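Local coordinates for protein malate synthase (Haloferax volcanii, PDB 5TAO) that condenses acetyl-CoA with glyoxylate in a magnesium-dependent Claisen reaction and hydrolyses the malyl-CoA formed, giving malate for the glyoxylate cycle, at residues A[81-86]-A[117-122]; A[44-49]-A[75-80]. All coordinates share one frame; numbering follows the deposited sequence.

Interaction 1 of 2, residues A[81-86]-A[117-122]. With GLV (glyoxylic acid), chain C.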
loop_
_atom_site.group_PDB
_atom_site.type_symbol
_atom_site.label_atom_id
_atom_site.label_comp_id
_atom_site.label_asym_id
_atom_site.label_seq_id
_atom_site.Cartn_x
_atom_site.Cartn_y
_atom_site.Cartn_z
ATOM N N ILE A 81 -9.412 32.197 15.014
ATOM C CA ILE A 81 -10.081 32.489 13.787
ATOM C C ILE A 81 -9.606 31.578 12.575
ATOM O O ILE A 81 -8.463 31.572 12.168
ATOM C CB ILE A 81 -9.867 33.953 13.450
ATOM C CG1 ILE A 81 -10.181 34.865 14.693
ATOM C CG2 ILE A 81 -10.722 34.348 12.286
ATOM C CD1 ILE A 81 -10.016 36.329 14.409
ATOM N N HIS A 82 -10.552 30.891 11.968
ATOM C CA HIS A 82 -10.266 29.945 10.884
ATOM C C HIS A 82 -11.301 30.124 9.828
ATOM O O HIS A 82 -12.301 29.497 9.858
ATOM C CB HIS A 82 -10.328 28.520 11.372
ATOM C CG HIS A 82 -9.357 28.170 12.452
ATOM N ND1 HIS A 82 -8.233 27.414 12.247
ATOM C CD2 HIS A 82 -9.354 28.478 13.765
ATOM C CE1 HIS A 82 -7.595 27.246 13.380
ATOM N NE2 HIS A 82 -8.255 27.877 14.322
ATOM N N PRO A 83 -11.082 31.021 8.876
ATOM C CA PRO A 83 -12.076 31.210 7.857
ATOM C C PRO A 83 -12.255 30.000 6.919
ATOM O O PRO A 83 -11.235 29.345 6.596
ATOM C CB PRO A 83 -11.481 32.313 7.019
ATOM C CG PRO A 83 -10.538 32.997 7.849
ATOM C CD PRO A 83 -9.952 31.920 8.694
ATOM N N ARG A 84 -13.469 29.795 6.404
ATOM C CA ARG A 84 -13.737 28.738 5.493
ATOM C C ARG A 84 -13.688 29.271 4.102
ATOM O O ARG A 84 -14.383 30.242 3.771
ATOM C CB ARG A 84 -15.048 28.026 5.752
ATOM C CG ARG A 84 -15.380 27.020 4.680
ATOM C CD ARG A 84 -16.442 26.031 5.095
ATOM N NE ARG A 84 -17.791 26.570 5.099
ATOM C CZ ARG A 84 -18.897 25.835 5.226
ATOM N NH1 ARG A 84 -18.879 24.494 5.243
ATOM N NH2 ARG A 84 -20.051 26.416 5.257
ATOM N N MET A 85 -12.854 28.633 3.276
ATOM C CA MET A 85 -12.690 28.952 1.862
ATOM C C MET A 85 -13.512 28.057 0.994
ATOM O O MET A 85 -14.022 27.060 1.466
ATOM C CB MET A 85 -11.234 28.749 1.480
ATOM C CG MET A 85 -10.252 29.551 2.271
ATOM S SD MET A 85 -10.271 31.272 1.761
ATOM C CE MET A 85 -11.379 32.004 2.995
ATOM N N VAL A 86 -13.681 28.390 -0.284
ATOM C CA VAL A 86 -14.322 27.471 -1.183
ATOM C C VAL A 86 -13.328 26.292 -1.584
ATOM O O VAL A 86 -12.094 26.463 -1.587
ATOM C CB VAL A 86 -14.853 28.140 -2.474
ATOM C CG1 VAL A 86 -16.016 29.037 -2.137
ATOM C CG2 VAL A 86 -13.737 28.873 -3.267
ATOM N N HIS A 117 -5.528 31.848 12.559
ATOM C CA HIS A 117 -4.902 30.585 12.883
ATOM C C HIS A 117 -4.878 29.503 11.799
ATOM O O HIS A 117 -4.062 28.564 11.912
ATOM C CB HIS A 117 -5.527 29.997 14.106
ATOM C CG HIS A 117 -4.925 30.506 15.372
ATOM N ND1 HIS A 117 -5.147 31.799 15.834
ATOM C CD2 HIS A 117 -4.210 29.877 16.333
ATOM C CE1 HIS A 117 -4.555 31.940 17.010
ATOM N NE2 HIS A 117 -3.946 30.803 17.313
ATOM N N GLY A 118 -5.760 29.589 10.831
ATOM C CA GLY A 118 -5.794 28.561 9.807
ATOM C C GLY A 118 -6.989 28.701 8.974
ATOM O O GLY A 118 -7.624 29.752 9.032
ATOM N N PHE A 119 -7.226 27.718 8.084
ATOM C CA PHE A 119 -8.351 27.775 7.209
ATOM C C PHE A 119 -9.147 26.488 7.261
ATOM O O PHE A 119 -8.599 25.414 7.584
ATOM C CB PHE A 119 -7.920 28.100 5.772
ATOM C CG PHE A 119 -7.427 29.522 5.573
ATOM C CD1 PHE A 119 -8.336 30.561 5.369
ATOM C CD2 PHE A 119 -6.066 29.842 5.653
ATOM C CE1 PHE A 119 -7.915 31.875 5.231
ATOM C CE2 PHE A 119 -5.629 31.169 5.505
ATOM C CZ PHE A 119 -6.557 32.178 5.292
ATOM N N VAL A 120 -10.437 26.586 6.950
ATOM C CA VAL A 120 -11.342 25.441 6.870
ATOM C C VAL A 120 -11.598 25.155 5.405
ATOM O O VAL A 120 -11.886 26.073 4.618
ATOM C CB VAL A 120 -12.637 25.701 7.621
ATOM C CG1 VAL A 120 -13.595 24.519 7.471
ATOM C CG2 VAL A 120 -12.364 25.957 9.077
ATOM N N ILE A 121 -11.418 23.896 5.002
ATOM C CA ILE A 121 -11.568 23.459 3.641
ATOM C C ILE A 121 -12.737 22.483 3.561
ATOM O O ILE A 121 -12.678 21.365 4.100
ATOM C CB ILE A 121 -10.290 22.733 3.167
ATOM C CG1 ILE A 121 -9.064 23.619 3.320
ATOM C CG2 ILE A 121 -10.417 22.262 1.752
ATOM C CD1 ILE A 121 -9.131 24.942 2.544
ATOM N N PRO A 122 -13.783 22.833 2.837
ATOM C CA PRO A 122 -14.947 21.970 2.723
ATOM C C PRO A 122 -14.832 21.001 1.535
ATOM O O PRO A 122 -13.977 21.167 0.716
ATOM C CB PRO A 122 -16.064 22.972 2.391
ATOM C CG PRO A 122 -15.350 23.971 1.549
ATOM C CD PRO A 122 -13.992 24.111 2.146
HETATM C C1 GLV C . -22.621 21.560 5.830
HETATM O O1 GLV C . -22.413 20.435 5.317
HETATM C C2 GLV C . -22.143 22.857 5.244
HETATM O O2 GLV C . -22.597 24.007 5.604
HETATM O O3 GLV C . -21.314 22.792 4.314
HETATM O O HOH W 1 -8.049 25.115 10.553
#

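Interaction 2 of 2, residues A[44-49]-A[75-80]. With NA (sodium ion), chain Q.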
loop_
_atom_site.group_PDB
_atom_site.type_symbol
_atom_site.label_atom_id
_atom_site.label_comp_id
_atom_site.label_asym_id
_atom_site.label_seq_id
_atom_site.Cartn_x
_atom_site.Cartn_y
_atom_site.Cartn_z
ATOM N N ASP A 44 -15.068 29.051 20.545
ATOM C CA ASP A 44 -13.712 28.657 20.600
ATOM C C ASP A 44 -13.087 28.844 19.225
ATOM O O ASP A 44 -11.957 29.300 19.098
ATOM C CB ASP A 44 -13.611 27.242 21.098
ATOM C CG ASP A 44 -13.829 27.146 22.588
ATOM O OD1 ASP A 44 -13.543 28.132 23.332
ATOM O OD2 ASP A 44 -14.179 26.055 23.036
ATOM N N VAL A 45 -13.867 28.606 18.190
ATOM C CA VAL A 45 -13.396 28.764 16.848
ATOM C C VAL A 45 -14.401 29.527 16.056
ATOM O O VAL A 45 -15.569 29.118 15.923
ATOM C CB VAL A 45 -13.148 27.360 16.218
ATOM C CG1 VAL A 45 -12.862 27.514 14.757
ATOM C CG2 VAL A 45 -11.973 26.728 16.906
ATOM N N TRP A 46 -13.953 30.606 15.435
ATOM C CA TRP A 46 -14.871 31.413 14.653
ATOM C C TRP A 46 -14.420 31.269 13.250
ATOM O O TRP A 46 -13.208 31.368 12.930
ATOM C CB TRP A 46 -14.788 32.922 15.095
ATOM C CG TRP A 46 -15.644 33.844 14.262
ATOM C CD1 TRP A 46 -16.902 33.602 13.800
ATOM C CD2 TRP A 46 -15.286 35.133 13.777
ATOM N NE1 TRP A 46 -17.339 34.670 13.036
ATOM C CE2 TRP A 46 -16.333 35.590 12.970
ATOM C CE3 TRP A 46 -14.127 35.939 13.907
ATOM C CZ2 TRP A 46 -16.304 36.856 12.346
ATOM C CZ3 TRP A 46 -14.087 37.172 13.291
ATOM C CH2 TRP A 46 -15.153 37.611 12.491
ATOM N N VAL A 47 -15.397 31.058 12.403
ATOM C CA VAL A 47 -15.226 30.734 11.014
ATOM C C VAL A 47 -15.992 31.719 10.164
ATOM O O VAL A 47 -17.154 31.491 9.881
ATOM C CB VAL A 47 -15.812 29.312 10.689
ATOM C CG1 VAL A 47 -15.712 28.951 9.219
ATOM C CG2 VAL A 47 -15.183 28.235 11.583
ATOM N N PRO A 48 -15.352 32.841 9.761
ATOM C CA PRO A 48 -15.833 33.641 8.661
ATOM C C PRO A 48 -15.959 32.778 7.479
ATOM O O PRO A 48 -14.925 32.250 7.008
ATOM C CB PRO A 48 -14.690 34.637 8.442
ATOM C CG PRO A 48 -14.249 34.896 9.782
ATOM C CD PRO A 48 -14.237 33.534 10.418
ATOM N N ASP A 49 -17.178 32.645 6.985
ATOM C CA ASP A 49 -17.532 31.657 6.027
ATOM C C ASP A 49 -17.755 32.070 4.599
ATOM O O ASP A 49 -18.886 32.320 4.219
ATOM C CB ASP A 49 -18.781 30.894 6.519
ATOM C CG ASP A 49 -19.108 29.648 5.642
ATOM O OD1 ASP A 49 -18.245 29.246 4.847
ATOM O OD2 ASP A 49 -20.200 29.081 5.726
ATOM N N ALA A 75 -7.281 41.285 16.357
ATOM C CA ALA A 75 -6.446 41.197 17.612
ATOM C C ALA A 75 -7.166 40.967 18.895
ATOM O O ALA A 75 -6.613 40.401 19.854
ATOM C CB ALA A 75 -5.557 42.452 17.779
ATOM N N GLU A 76 -8.398 41.430 18.966
ATOM C CA GLU A 76 -9.112 41.434 20.253
ATOM C C GLU A 76 -9.989 40.170 20.405
ATOM O O GLU A 76 -10.493 39.854 21.508
ATOM C CB GLU A 76 -10.018 42.690 20.277
ATOM C CG GLU A 76 -9.254 44.025 20.102
ATOM C CD GLU A 76 -8.257 44.190 21.224
ATOM O OE1 GLU A 76 -8.390 43.403 22.200
ATOM O OE2 GLU A 76 -7.339 45.021 21.133
ATOM N N PHE A 77 -10.184 39.468 19.287
ATOM C CA PHE A 77 -11.056 38.289 19.281
ATOM C C PHE A 77 -10.475 37.255 20.252
ATOM O O PHE A 77 -9.318 36.934 20.173
ATOM C CB PHE A 77 -11.275 37.758 17.866
ATOM C CG PHE A 77 -12.392 36.793 17.779
ATOM C CD1 PHE A 77 -13.681 37.234 17.826
ATOM C CD2 PHE A 77 -12.155 35.419 17.765
ATOM C CE1 PHE A 77 -14.744 36.341 17.790
ATOM C CE2 PHE A 77 -13.215 34.521 17.772
ATOM C CZ PHE A 77 -14.513 34.978 17.755
ATOM N N PRO A 78 -11.290 36.775 21.212
ATOM C CA PRO A 78 -10.877 35.904 22.273
ATOM C C PRO A 78 -10.646 34.400 21.871
ATOM O O PRO A 78 -9.903 33.674 22.549
ATOM C CB PRO A 78 -12.031 36.011 23.238
ATOM C CG PRO A 78 -13.203 36.244 22.413
ATOM C CD PRO A 78 -12.749 37.007 21.244
ATOM N N GLY A 79 -11.313 33.969 20.841
ATOM C CA GLY A 79 -11.119 32.616 20.278
ATOM C C GLY A 79 -10.154 32.624 19.101
ATOM O O GLY A 79 -9.401 33.559 18.925
ATOM N N GLU A 80 -10.163 31.555 18.297
ATOM C CA GLU A 80 -9.213 31.425 17.219
ATOM C C GLU A 80 -10.022 31.620 16.020
ATOM O O GLU A 80 -11.177 31.238 15.981
ATOM C CB GLU A 80 -8.632 30.018 17.150
ATOM C CG GLU A 80 -7.601 29.637 18.218
ATOM C CD GLU A 80 -6.933 28.263 17.890
ATOM O OE1 GLU A 80 -7.141 27.684 16.775
ATOM O OE2 GLU A 80 -6.187 27.746 18.740
HETATM NA NA NA Q . -8.022 33.093 23.503
HETATM O O HOH W 2 -8.183 30.675 21.912
#

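Interaction 1 of 2, residues A[81-86]-A[117-122]
R84 and V120 pair through a single backbone bridge, their CA atoms 4.3 Å apart, and the R84 side chain runs from there to the substrate. Its CB rests on V120 CB at 3.8 Å. CG stands anti to the backbone N (chi1 173°), near V120 O and P122 CD; CD then touches both V120 CG1 and P122 CB. A bend at chi3 (76°) turns the guanidinium so that NH1 donates to glyoxylate O3 over 3.1 Å, the acceptor near the plane of the group at its edge. NH2 pairs with D49 in a salt bridge; held at both nitrogens, the guanidinium is probably restrained from turning. A methionine in place of R84 would probably leave glyoxylate O3 without this donor and the D49 carboxylate without its charged mate.

Two backbone bonds flank the bridge: V120 N reaches P83 O at 2.9 Å from above the carbonyl plane, whereas M85 N approaches V120 O nearly in line with the carbonyl. Beyond them, M85 CG lies 3.8 Å from F119 CD1, and M85 SD, 5.0 Å from the ring centroid, makes an oblique Met-aromatic contact. At the other end a water joins H82 ND1 to F119 O, while NE2 of the same ring bonds E80.

This strand-to-loop pairing brings strand 118-121 against the residues following strand 80-81, consistent with closure of the TIM barrel expected of an HpcH/HpaI aldolase. M85 and F119 meet M102 of helix 92-105, whereas R84 and V120 face I156 of strand 152-157.

Interaction 2 of 2, residues A[44-49]-A[75-80]
W46 and F77 form the close-packed part of this contact: F77 CZ lies 3.4 Å from W46 CB, and W46 CE3 stands over the centre of one face of the phenyl ring. The six-membered ring of W46 and the F77 ring are inclined at 37° with centroids 5.0 Å apart, an oblique pair. CG of W46 is anti to its own N (chi1 176°), which carries the indole across to F77; P48 CD covers one indole face, and NE1 bonds S17, an acetyl-CoA-binding residue. G79 is close too, its CA 3.6 Å from D44 O.

The backbones meet as neighbouring parallel strands of the barrel sheet, V45 bridging to E80. E80 N donates to D44 O and its O accepts from W46 N at 2.9 Å, so one residue is gripped by both flanks of V45. Helix 59-73 lies between the two strands in sequence, making a beta-alpha-beta crossover.

The looser side is the partly exposed E80 side chain. It gets no nearer than 3.9 Å, CB to D44 O, and its OE1 turns instead to H82. Nearby, P78 O binds a sodium ion at 2.2 Å, together with a water and N408 O of the second subunit, whose R409 also forms a salt bridge with D44.

How the interactions relate
From the N terminus, strand 13-18 and helix 29-36 come first; strand 45-49 then leads through helix 59-73 and back at 75-80, where interaction 2 closes that excursion. The next residue opens interaction 1, whose loop carries helix 92-105 before strand 118-121 closes it. The two are therefore in series, neither nested nor crossed, with centres 11 Å apart. Segment 81-86 joins them physically: H82 N lies 2.9 Å from W46 O, a probable hydrogen bond, P83 packs on P48, and H82 O on V47 CG1. The 80-86 region thus lies between strand 45-49 and strand 118-121, bringing the outermost strands, 80-81 and 118-121, together near the glyoxylate site.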